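Local coordinates for hydrogenase expression protein (Thiobacillus denitrificans, PDB 3SB1) that is of unknown molecular function but, as a HupH/HyaF-type protein, probably contributes to the expression or maturation of hydrogenase, at residues A[68-71]-A[72-75]; A[81-84]-A[85-89]; A[135-138]-A[139-142]. All blocks are in the same frame, centred on the assembly; numbering follows the deposited sequence. Where two conformers were deposited one is given.

Contact 1 of 3, residues A[68-71]-A[72-75]; sequences TIDL and SALP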
# COMPACT_ATOMS: atom_id res chain seq x y z
N THR A 68 -15.13 0.82 8.71
CA THR A 68 -15.51 0.84 7.32
C THR A 68 -16.92 1.37 7.16
O THR A 68 -17.76 1.31 8.10
CB THR A 68 -15.44 -0.55 6.67
OG1 THR A 68 -16.31 -1.45 7.38
CG2 THR A 68 -14.04 -1.11 6.68
N ILE A 69 -17.15 1.93 5.98
CA ILE A 69 -18.46 2.40 5.52
C ILE A 69 -18.72 1.61 4.24
O ILE A 69 -18.02 1.79 3.23
CB ILE A 69 -18.50 3.89 5.22
CG1 ILE A 69 -18.21 4.64 6.51
CG2 ILE A 69 -19.90 4.28 4.58
CD1 ILE A 69 -17.99 6.13 6.31
N ASP A 70 -19.66 0.68 4.32
CA ASP A 70 -20.03 -0.21 3.21
C ASP A 70 -20.92 0.50 2.20
O ASP A 70 -22.16 0.40 2.21
CB ASP A 70 -20.74 -1.46 3.73
CG ASP A 70 -20.92 -2.53 2.66
OD1 ASP A 70 -20.60 -2.27 1.47
OD2 ASP A 70 -21.41 -3.64 3.02
N LEU A 71 -20.28 1.14 1.24
CA LEU A 71 -20.96 1.90 0.24
C LEU A 71 -21.91 1.10 -0.63
O LEU A 71 -23.00 1.58 -0.95
CB LEU A 71 -19.92 2.61 -0.66
CG LEU A 71 -19.00 3.66 -0.02
CD1 LEU A 71 -17.97 4.16 -1.04
CD2 LEU A 71 -19.79 4.85 0.56
N SER A 72 -21.53 -0.13 -0.97
CA SER A 72 -22.37 -0.98 -1.80
C SER A 72 -23.72 -1.25 -1.17
O SER A 72 -24.73 -1.45 -1.86
CB SER A 72 -21.67 -2.31 -2.04
OG SER A 72 -20.54 -2.10 -2.85
N ALA A 73 -23.72 -1.30 0.15
CA ALA A 73 -24.93 -1.62 0.91
C ALA A 73 -25.87 -0.41 1.13
O ALA A 73 -27.03 -0.58 1.57
CB ALA A 73 -24.57 -2.26 2.26
N LEU A 74 -25.41 0.80 0.81
CA LEU A 74 -26.20 2.03 1.02
C LEU A 74 -27.07 2.34 -0.15
O LEU A 74 -26.73 2.00 -1.29
CB LEU A 74 -25.28 3.24 1.31
CG LEU A 74 -24.37 3.08 2.52
CD1 LEU A 74 -23.39 4.23 2.67
CD2 LEU A 74 -25.18 2.87 3.84
N PRO A 75 -28.18 3.04 0.09
CA PRO A 75 -29.12 3.38 -0.99
C PRO A 75 -28.68 4.64 -1.77
O PRO A 75 -29.46 5.57 -1.94
CB PRO A 75 -30.43 3.59 -0.23
CG PRO A 75 -30.00 4.16 1.04
CD PRO A 75 -28.69 3.46 1.40
O HOH W 1 -24.45 2.00 -3.27
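I69, at the end of strand 67-69, meets L74 through one methyl branch: its CG2, anti to the backbone N, lies 4.0 Å from L74 CD1, the two side chains crossing at a slant. The I69 side chain also packs on L49 and I53 of helix 48-63. A beta-branched aliphatic residue suits this place, since it is at home in a strand and offers two branches to apolar neighbours. D70 follows as the centre of an inverse gamma turn, which bends the chain out of the strand. Its CG is anti to the backbone N (chi1 -170°), and this carries the carboxylate alongside the next turn, with OD2 3.5 Å from A73 CB; an acidic group is at home on this exposed side. The backbone O of D70 accepts A73 N at 3.1 Å. L71 directs its side chain into the interior, against I130, while its O takes L74 N at 3.1 Å. A water 2.8 Å from L71 O is also within bonding distance of L74 O, although other acceptors compete for its protons. L74 comes back over this turn, its CG 3.5 Å from D70 O and its CD1 4.2 Å from L71 CD2. With an alanine here in place of L74, I69 and L71 would probably lose one apolar neighbour each, and the D70 carbonyl its hydrocarbon cover. The small A73 and the hydroxyl-bearing S72 suit the exposed outer side of the bend. The two successive i to i+3 bonds make a short 3-10 turn, entered through the gamma turn at D70 and used here to lead an edge strand toward helix 78-88.

Contact 2 of 3, residues A[81-84]-A[85-89]; sequences LEWL and RAELG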
# COMPACT_ATOMS: atom_id res chain seq x y z
N LEU A 81 -22.46 8.42 -5.55
CA LEU A 81 -21.13 7.87 -5.39
C LEU A 81 -20.12 8.66 -6.17
O LEU A 81 -19.02 8.87 -5.68
CB LEU A 81 -21.07 6.38 -5.78
CG LEU A 81 -21.86 5.42 -4.90
CD1 LEU A 81 -21.86 4.06 -5.55
CD2 LEU A 81 -21.24 5.35 -3.51
N GLU A 82 -20.44 9.09 -7.38
CA GLU A 82 -19.49 9.91 -8.16
C GLU A 82 -19.20 11.22 -7.42
O GLU A 82 -18.08 11.72 -7.44
CB GLU A 82 -20.05 10.23 -9.55
CG GLU A 82 -20.24 9.03 -10.45
CD GLU A 82 -21.03 9.33 -11.73
OE1 GLU A 82 -21.27 10.52 -12.07
OE2 GLU A 82 -21.47 8.35 -12.37
N TRP A 83 -20.25 11.82 -6.86
CA TRP A 83 -20.10 13.06 -6.10
C TRP A 83 -19.15 12.84 -4.91
O TRP A 83 -18.24 13.62 -4.68
CB TRP A 83 -21.45 13.58 -5.59
CG TRP A 83 -21.26 14.75 -4.68
CD1 TRP A 83 -21.13 16.07 -5.05
CD2 TRP A 83 -21.17 14.74 -3.24
NE1 TRP A 83 -20.97 16.87 -3.95
CE2 TRP A 83 -20.94 16.08 -2.83
CE3 TRP A 83 -21.21 13.74 -2.26
CZ2 TRP A 83 -20.78 16.44 -1.49
CZ3 TRP A 83 -21.00 14.10 -0.93
CH2 TRP A 83 -20.82 15.44 -0.56
N LEU A 84 -19.40 11.80 -4.13
CA LEU A 84 -18.55 11.51 -2.99
C LEU A 84 -17.11 11.22 -3.38
O LEU A 84 -16.19 11.71 -2.75
CB LEU A 84 -19.15 10.33 -2.19
CG LEU A 84 -18.39 9.94 -0.94
CD1 LEU A 84 -18.55 11.05 0.09
CD2 LEU A 84 -18.91 8.61 -0.36
N ARG A 85 -16.90 10.41 -4.41
CA ARG A 85 -15.52 10.09 -4.85
C ARG A 85 -14.81 11.37 -5.26
O ARG A 85 -13.64 11.59 -4.90
CB ARG A 85 -15.49 9.06 -5.99
CG ARG A 85 -14.08 8.57 -6.44
CD ARG A 85 -13.47 7.56 -5.48
NE ARG A 85 -12.10 7.08 -5.76
CZ ARG A 85 -11.81 5.99 -6.47
NH1 ARG A 85 -10.55 5.60 -6.63
NH2 ARG A 85 -12.78 5.27 -7.03
N ALA A 86 -15.52 12.24 -5.98
CA ALA A 86 -14.94 13.52 -6.43
C ALA A 86 -14.64 14.46 -5.26
O ALA A 86 -13.61 15.19 -5.26
CB ALA A 86 -15.88 14.18 -7.42
N GLU A 87 -15.52 14.47 -4.27
CA GLU A 87 -15.32 15.30 -3.11
C GLU A 87 -14.14 14.90 -2.22
O GLU A 87 -13.41 15.74 -1.66
CB GLU A 87 -16.59 15.29 -2.29
CG GLU A 87 -16.47 16.00 -0.98
CD GLU A 87 -16.25 17.52 -1.15
OE1 GLU A 87 -16.68 18.10 -2.17
OE2 GLU A 87 -15.60 18.09 -0.26
N LEU A 88 -13.97 13.60 -2.03
CA LEU A 88 -12.87 13.08 -1.23
C LEU A 88 -11.52 13.18 -1.93
O LEU A 88 -10.48 13.22 -1.28
CB LEU A 88 -13.15 11.66 -0.79
CG LEU A 88 -14.35 11.47 0.14
CD1 LEU A 88 -14.58 9.97 0.47
CD2 LEU A 88 -14.12 12.24 1.43
N GLY A 89 -11.56 13.18 -3.26
CA GLY A 89 -10.38 13.33 -4.07
C GLY A 89 -9.40 12.17 -4.04
O GLY A 89 -9.64 11.12 -3.45
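W83 and E87 each have CG anti to their own backbone N (chi1 173° and 174°); one helical turn puts the two residues on the same flank, and these torsions aim the indole and the glutamate CG at each other. That CG sits 4.3 Å above one face of the W83 ring, offset toward the rim, with W83 CZ2 as the nearest ring atom. A bend at chi2 (66°) then directs the E87 carboxylate onward. The methylene part of the glutamate thus packs on the aromatic surface, while the carboxylate reaches the second subunit, where R156 forms a salt bridge with it. A long acidic chain serves both roles. A bound glycerol, probably from the crystallisation liquor, also lies close to the W83 side chain.

On the buried flank L84 and L88 run alongside each other in the same direction, with L84 CG 4.1 Å from L88 CD1. L88 CG also rests on the backbone, 3.4 Å from L84 O. Such flexible apolar chains fit the interior, where L49, L50 and I53 of helix 48-63 and W115 of the sheet receive them. R85 was modelled in two conformers, so its salt bridge with D106 and cation-pi contact with W115 are doubtful.

Backbone bonds from i+4 to i run throughout, among them R85 N to L81 O at 2.9 Å and L88 N to L84 O at 3.0 Å. The last is G89 N to R85 O at 3.1 Å, after which G89 leaves the helix with positive phi, a conformation that glycine adopts readily. The whole is the C-terminal end of an amphipathic alpha-helix, with L84 and L88 turned inward, a dimer contact on its outer flank and a glycine at its exit.

Contact 3 of 3, residues A[135-138]-A[139-142]; sequences VPEL and VKSP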
# COMPACT_ATOMS: atom_id res chain seq x y z
N VAL A 135 -3.62 2.10 7.32
CA VAL A 135 -3.32 1.42 6.06
C VAL A 135 -4.41 0.35 5.92
O VAL A 135 -4.83 -0.23 6.92
CB VAL A 135 -1.91 0.84 5.98
CG1 VAL A 135 -1.73 -0.23 7.03
CG2 VAL A 135 -1.65 0.29 4.57
N PRO A 136 -4.90 0.11 4.69
CA PRO A 136 -5.93 -0.92 4.58
C PRO A 136 -5.39 -2.29 4.96
O PRO A 136 -4.27 -2.66 4.55
CB PRO A 136 -6.32 -0.89 3.12
CG PRO A 136 -5.94 0.44 2.61
CD PRO A 136 -4.69 0.81 3.41
N GLU A 137 -6.23 -3.08 5.63
CA GLU A 137 -5.80 -4.39 6.09
C GLU A 137 -5.26 -5.28 4.97
O GLU A 137 -4.28 -6.05 5.09
CB GLU A 137 -7.01 -5.10 6.78
CG GLU A 137 -6.65 -6.33 7.52
CD GLU A 137 -5.73 -6.03 8.70
OE1 GLU A 137 -5.75 -4.86 9.17
OE2 GLU A 137 -5.01 -6.96 9.17
N LEU A 138 -5.90 -5.16 3.84
CA LEU A 138 -5.57 -6.02 2.72
C LEU A 138 -4.18 -5.91 2.13
O LEU A 138 -3.73 -6.85 1.47
CB LEU A 138 -6.58 -5.77 1.60
CG LEU A 138 -7.98 -6.34 1.78
CD1 LEU A 138 -9.06 -5.64 0.89
CD2 LEU A 138 -7.92 -7.88 1.56
N VAL A 139 -3.51 -4.79 2.32
CA VAL A 139 -2.21 -4.64 1.67
C VAL A 139 -1.12 -5.39 2.45
O VAL A 139 -0.14 -5.84 1.85
CB VAL A 139 -1.84 -3.17 1.54
CG1 VAL A 139 -1.57 -2.55 2.90
CG2 VAL A 139 -0.61 -3.00 0.65
N LYS A 140 -1.35 -5.61 3.74
CA LYS A 140 -0.35 -6.20 4.60
C LYS A 140 -0.12 -7.63 4.32
O LYS A 140 -1.08 -8.39 4.16
CB LYS A 140 -0.76 -6.07 6.06
CG LYS A 140 -0.80 -4.70 6.61
CD LYS A 140 -1.20 -4.80 8.07
CE LYS A 140 -1.17 -3.51 8.78
NZ LYS A 140 -1.53 -3.74 10.22
N SER A 141 1.15 -8.02 4.27
CA SER A 141 1.48 -9.41 4.07
C SER A 141 1.28 -10.16 5.41
O SER A 141 1.86 -9.78 6.39
CB SER A 141 2.97 -9.52 3.76
OG SER A 141 3.44 -8.51 2.85
N PRO A 142 0.48 -11.22 5.45
CA PRO A 142 0.30 -11.94 6.70
C PRO A 142 1.59 -12.61 7.19
O PRO A 142 2.45 -13.01 6.41
CB PRO A 142 -0.71 -13.02 6.34
CG PRO A 142 -1.44 -12.48 5.14
CD PRO A 142 -0.41 -11.66 4.38
O HOH W 2 -3.42 -8.76 4.90
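V135 and V139 cross at about a right angle, the CG2 branch of V135 meeting the CG1 branch of V139. Their separation of 3.3 Å is tighter than a normal carbon contact, and since V139 was modelled in two conformers, that closeness is doubtful. The other branch of V135, CG1, sits between the backbone N and the carbonyl carbon (chi1 63°) and meets K140 instead, where the two side chains pass at a slant. K140 is extended beyond CG, which brings its CE 3.8 Å from V135 CG1 while NZ travels on to E137, stopping 4.5 Å from OE1 of that residue. Opposite charges at that distance probably attract only weakly, and they make no salt bridge. A lysine suits the place by being oily along its length and charged at its end.

The turn beneath is held by V139 N to P136 O at 3.2 Å and K140 N to E137 O at 3.3 Å. A water also donates to E137 O, 2.8 Å away.

E131, at the end of strand 125-132, accepts a bond from E137 N, while P136 and L138 lean on L105 of strand 102-107. Beyond K140, S141 bonds to E107 and F134 of the second subunit, and P142 is the N-cap of helix 143-157; the link therefore leads from the sheet along the subunit interface into the last helix.

How the contacts relate
Contacts 1 and 2 are neighbours in sequence and space: L71 CD2 packs 4.0 Å from L84 CD2, so the turn after strand 67-69 and helix 78-88 share one apolar layer, to which helix 48-63 also belongs. Both contacts are partly buried, with L71, L84 and L88 buried and D70 and E82 exposed. Contact 3 lies on the opposite side of the chain's centre from both, about 8 Å from contact 1 at the nearest atoms, and its buried valines face the second subunit instead. Contact 2 is held by i to i+4 bonds, contacts 1 and 3 by i to i+3 bonds. Contacts 2 and 3 both touch the dimer partner, contact 2 through the E87 carboxylate, contact 3 by hydrogen bonds and packing.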